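Local coordinates for protein particle-associated lyase (Acinetobacter bacteriophage AP22, PDB 4Y9V) that binds the capsular polysaccharide of Acinetobacter baumannii as a phage tailspike and, as a lyase, probably cleaves it, at residues T49-K53 against M54-P58; N360-S363 against N364-I367. All coordinates share one frame; numbering follows the deposited sequence. Where two conformers were deposited one is given.

Contact 1. Residues T49-K53 against M54-P58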
loop_
_atom_site.group_PDB
_atom_site.type_symbol
_atom_site.label_atom_id
_atom_site.label_comp_id
_atom_site.label_asym_id
_atom_site.label_seq_id
_atom_site.Cartn_x
_atom_site.Cartn_y
_atom_site.Cartn_z
ATOM N N THR A 49 22.316 -34.894 26.890
ATOM C CA THR A 49 23.320 -35.937 26.774
ATOM C C THR A 49 24.715 -35.362 26.861
ATOM O O THR A 49 25.635 -35.953 27.471
ATOM C CB THR A 49 23.134 -36.767 25.481
ATOM O OG1 THR A 49 23.275 -35.924 24.383
ATOM C CG2 THR A 49 21.855 -37.557 25.508
ATOM N N TYR A 50 24.966 -34.197 26.248
ATOM C CA TYR A 50 26.196 -33.497 26.340
ATOM C C TYR A 50 26.522 -33.050 27.765
ATOM O O TYR A 50 27.671 -33.159 28.232
ATOM C CB TYR A 50 26.251 -32.250 25.399
ATOM C CG TYR A 50 26.785 -32.583 24.021
ATOM C CD1 TYR A 50 25.978 -33.085 23.017
ATOM C CD2 TYR A 50 28.110 -32.357 23.734
ATOM C CE1 TYR A 50 26.523 -33.371 21.759
ATOM C CE2 TYR A 50 28.660 -32.634 22.488
ATOM C CZ TYR A 50 27.859 -33.142 21.515
ATOM O OH TYR A 50 28.357 -33.445 20.256
ATOM N N LEU A 51 25.528 -32.518 28.469
ATOM C CA LEU A 51 25.749 -32.120 29.850
ATOM C C LEU A 51 26.217 -33.295 30.684
ATOM O O LEU A 51 27.166 -33.202 31.480
ATOM C CB LEU A 51 24.463 -31.500 30.440
ATOM C CG LEU A 51 24.071 -30.142 29.820
ATOM C CD1 LEU A 51 22.679 -29.771 30.248
ATOM C CD2 LEU A 51 24.993 -29.049 30.213
ATOM N N LYS A 52 25.564 -34.449 30.543
ATOM C CA LYS A 52 25.982 -35.631 31.281
ATOM C C LYS A 52 27.386 -36.030 30.892
ATOM O O LYS A 52 28.264 -36.262 31.759
ATOM C CB LYS A 52 25.058 -36.823 31.048
ATOM C CG LYS A 52 25.501 -38.087 31.823
ATOM C CD LYS A 52 25.067 -38.034 33.267
ATOM C CE LYS A 52 25.600 -39.191 34.057
ATOM N NZ LYS A 52 27.092 -39.198 34.160
ATOM N N LYS A 53 27.665 -36.148 29.612
ATOM C CA LYS A 53 28.936 -36.727 29.178
ATOM C C LYS A 53 30.091 -35.819 29.560
ATOM O O LYS A 53 31.184 -36.304 29.898
ATOM C CB LYS A 53 28.897 -37.040 27.677
ATOM C CG LYS A 53 30.045 -37.864 27.199
ATOM C CD LYS A 53 30.236 -39.162 27.955
ATOM C CE LYS A 53 31.131 -40.145 27.206
ATOM N NZ LYS A 53 31.528 -41.282 28.119
ATOM N N MET A 54 29.898 -34.508 29.489
ATOM C CA MET A 54 30.894 -33.536 29.836
ATOM C C MET A 54 30.947 -33.217 31.339
ATOM O O MET A 54 31.777 -32.434 31.790
ATOM C CB MET A 54 30.694 -32.247 29.028
ATOM C CG MET A 54 30.917 -32.469 27.551
ATOM S SD MET A 54 30.686 -30.992 26.541
ATOM C CE MET A 54 32.028 -29.973 27.132
ATOM N N ASN A 55 30.047 -33.823 32.100
ATOM C CA ASN A 55 29.932 -33.615 33.541
ATOM C C ASN A 55 29.816 -32.139 33.899
ATOM O O ASN A 55 30.542 -31.621 34.759
ATOM C CB ASN A 55 31.060 -34.299 34.294
ATOM C CG ASN A 55 30.831 -34.316 35.789
ATOM O OD1 ASN A 55 29.675 -34.279 36.265
ATOM N ND2 ASN A 55 31.981 -34.277 36.489
ATOM N N ILE A 56 28.878 -31.485 33.239
ATOM C CA ILE A 56 28.509 -30.103 33.490
ATOM C C ILE A 56 27.070 -30.092 33.967
ATOM O O ILE A 56 26.177 -30.638 33.284
ATOM C CB ILE A 56 28.709 -29.210 32.239
ATOM C CG1 ILE A 56 30.120 -29.193 31.773
ATOM C CG2 ILE A 56 28.135 -27.810 32.501
ATOM C CD1 ILE A 56 31.096 -28.538 32.666
ATOM N N LEU A 57 26.798 -29.548 35.145
ATOM C CA LEU A 57 25.438 -29.493 35.656
ATOM C C LEU A 57 24.638 -28.460 34.865
ATOM O O LEU A 57 25.160 -27.429 34.464
ATOM C CB LEU A 57 25.384 -29.140 37.126
ATOM C CG LEU A 57 26.244 -29.982 38.051
ATOM C CD1 LEU A 57 25.983 -29.517 39.489
ATOM C CD2 LEU A 57 25.932 -31.445 37.882
ATOM N N PRO A 58 23.326 -28.660 34.726
ATOM C CA PRO A 58 22.507 -27.669 34.010
ATOM C C PRO A 58 22.386 -26.317 34.710
ATOM O O PRO A 58 21.829 -25.397 34.128
ATOM C CB PRO A 58 21.150 -28.359 33.868
ATOM C CG PRO A 58 21.309 -29.754 34.182
ATOM C CD PRO A 58 22.583 -29.883 34.983
HETATM O O HOH W 1 28.150 -36.677 34.422
#

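Contact 2. Residues N360-S363 against N364-I367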
loop_
_atom_site.group_PDB
_atom_site.type_symbol
_atom_site.label_atom_id
_atom_site.label_comp_id
_atom_site.label_asym_id
_atom_site.label_seq_id
_atom_site.Cartn_x
_atom_site.Cartn_y
_atom_site.Cartn_z
ATOM N N ASN A 360 13.481 7.339 -0.032
ATOM C CA ASN A 360 12.864 6.658 1.094
ATOM C C ASN A 360 11.424 7.130 1.247
ATOM O O ASN A 360 11.049 8.181 0.725
ATOM C CB ASN A 360 13.644 6.914 2.382
ATOM C CG ASN A 360 15.025 6.283 2.367
ATOM O OD1 ASN A 360 15.217 5.184 1.829
ATOM N ND2 ASN A 360 15.999 6.972 2.952
ATOM N N GLU A 361 10.641 6.364 2.011
ATOM C CA GLU A 361 9.216 6.676 2.174
ATOM C C GLU A 361 8.708 6.276 3.544
ATOM O O GLU A 361 9.063 5.218 4.071
ATOM C CB GLU A 361 8.407 5.941 1.084
ATOM C CG GLU A 361 6.902 6.192 1.102
ATOM C CD GLU A 361 6.183 5.703 -0.152
ATOM O OE1 GLU A 361 6.678 4.734 -0.774
ATOM O OE2 GLU A 361 5.123 6.265 -0.476
ATOM N N TYR A 362 7.842 7.124 4.093
ATOM C CA TYR A 362 6.875 6.731 5.127
ATOM C C TYR A 362 5.495 6.864 4.484
ATOM O O TYR A 362 5.163 7.960 3.994
ATOM C CB TYR A 362 6.919 7.590 6.399
ATOM C CG TYR A 362 8.165 7.383 7.240
ATOM C CD1 TYR A 362 9.367 8.002 6.931
ATOM C CD2 TYR A 362 8.131 6.546 8.338
ATOM C CE1 TYR A 362 10.493 7.799 7.702
ATOM C CE2 TYR A 362 9.257 6.340 9.126
ATOM C CZ TYR A 362 10.460 6.958 8.793
ATOM O OH TYR A 362 11.529 6.711 9.595
ATOM N N SER A 363 4.724 5.789 4.462
ATOM C CA SER A 363 3.392 5.807 3.854
ATOM C C SER A 363 2.386 5.182 4.807
ATOM O O SER A 363 2.671 4.189 5.468
ATOM C CB SER A 363 3.384 5.072 2.515
ATOM O OG SER A 363 3.906 3.757 2.624
ATOM N N ASN A 364 1.190 5.774 4.843
ATOM C CA ASN A 364 0.097 5.200 5.624
ATOM C C ASN A 364 0.486 5.006 7.101
ATOM O O ASN A 364 -0.057 4.088 7.741
ATOM C CB ASN A 364 -0.391 3.879 5.016
ATOM C CG ASN A 364 -0.813 4.088 3.578
ATOM O OD1 ASN A 364 -1.684 4.889 3.299
ATOM N ND2 ASN A 364 -0.128 3.365 2.685
ATOM N N CYS A 365 1.356 5.838 7.606
ATOM C CA CYS A 365 1.840 5.710 8.976
ATOM C C CYS A 365 1.142 6.702 9.912
ATOM O O CYS A 365 0.750 7.784 9.485
ATOM C CB CYS A 365 3.349 5.990 9.074
ATOM S SG CYS A 365 4.407 4.703 8.326
ATOM N N ASP A 366 1.091 6.323 11.179
ATOM C CA ASP A 366 0.711 7.198 12.277
ATOM C C ASP A 366 2.013 7.704 12.890
ATOM O O ASP A 366 2.781 6.891 13.417
ATOM C CB ASP A 366 -0.093 6.448 13.348
ATOM C CG ASP A 366 -1.529 6.179 12.984
ATOM O OD1 ASP A 366 -2.190 5.493 13.775
ATOM O OD2 ASP A 366 -1.961 6.717 11.945
ATOM N N ILE A 367 2.257 9.010 12.786
ATOM C CA ILE A 367 3.525 9.589 13.212
ATOM C C ILE A 367 3.240 10.653 14.266
ATOM O O ILE A 367 2.620 11.675 13.993
ATOM C CB ILE A 367 4.328 10.194 12.045
ATOM C CG1 ILE A 367 4.505 9.175 10.901
ATOM C CG2 ILE A 367 5.671 10.699 12.568
ATOM C CD1 ILE A 367 5.163 9.722 9.679
#

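Contact 1. Residues T49-K53 against M54-P58
With CG anti to its own carbonyl carbon (chi1 -65°), Met54 passes CB and CG by Tyr50 O and brings SD to the edge of the Tyr50 ring, the methyl end then leading away. In one of the two conformers of Tyr50, SD lies 4.0 Å from CD2 and near the ring plane, an edge-on Met-aromatic contact. The backbone draws the same two residues together, for Met54 N donates to Tyr50 O at 2.9 Å. Beyond this bond the helix ends in a Schellman motif. Asn55 takes positive phi, and two N-H groups turn back into the last turn: Ile56 N reaches Leu51 O at 3.0 Å, nearly straight (165°) and in the carbonyl plane, while Asn55 N meets Lys52 O at 3.0 Å from well above its carbonyl plane. The hydrophobic pair that accompanies such a cap is present, Leu51 CD2 lying 4.1 Å from Ile56 CG2 with the side chains crossing at about a right angle. The other Leu51 branch, CD1, touches Pro58 CG at 4.2 Å. On the outer side a water donates to Lys52 O at 2.7 Å; in one conformer of each side chain it also accepts from Lys52 NZ and donates weakly to Asn55 OD1. Helix 63-71 packs against Tyr50 and Ile56 through Val65, and Asp72 OD2 is hydrogen-bonded to Tyr50 OH.

Contact 2. Residues N360-S363 against N364-I367
The ring of Tyr362 turns an edge to Cys365, whose SG lies 4.2 Å from CD2 and close to the ring plane, 85° off the normal, an edge-on sulfur-aromatic contact. Tyr345, from the neighbouring strand 343-346, meets the same ring with its plane inclined by only about 10°, and Phe355 packs with it edge-to-face. Both chi1 angles are -70°, with Tyr362 CG and Cys365 SG each anti to its own carbonyl carbon, and this puts the sulfur at the CD2 edge. Ile367 adds an apolar touch at the root of the tyrosine, CD1 being 4.3 Å from Tyr362 CB. Between them the chain bends sharply at Asn364, which has left-handed helical backbone angles (phi 56°). Strand 360-363 thereby passes into strand 366-368 on another face of the parallel beta-helix, in a corner resembling the short T2 turn of pectate lyases. The positive phi brings Asn364 CB to 3.1 Å from Ser363 O, the preceding carbonyl oxygen. The amide of Asn364 turns back beside Ser363, ND2 lying 3.9 Å from Ser363 CB, and both Asn364 ND2 and Ser363 OG are hydrogen-bonded to Asp346 OD1 of the adjacent coil. From another coil, the amide of Asn391 spans the corner: its OD1 accepts from Cys365 N and its ND2 donates to Tyr362 O.

In the fold
The two contacts lie far apart along the elongated subunit, their centres about 51 Å and their nearest atoms about 42 Å from each other. Contact 1 closes a helix in the N-terminal part, about 49 Å from the centre of the chain. Contact 2, about 8 Å from the chain centre, turns a corner of the pectin lyase-like beta-helix. Its Tyr362 side chain is about 13 Å from a bound N-acetylmannosaminuronic acid unit, so contact 2 does not line the pocket that includes Tyr278 and His337. Both contacts lie near a second subunit: Ser33 and Lys32 of that subunit pack against contact 1, and its Arg342 forms a salt bridge with one conformer of Asp366 in 364-367.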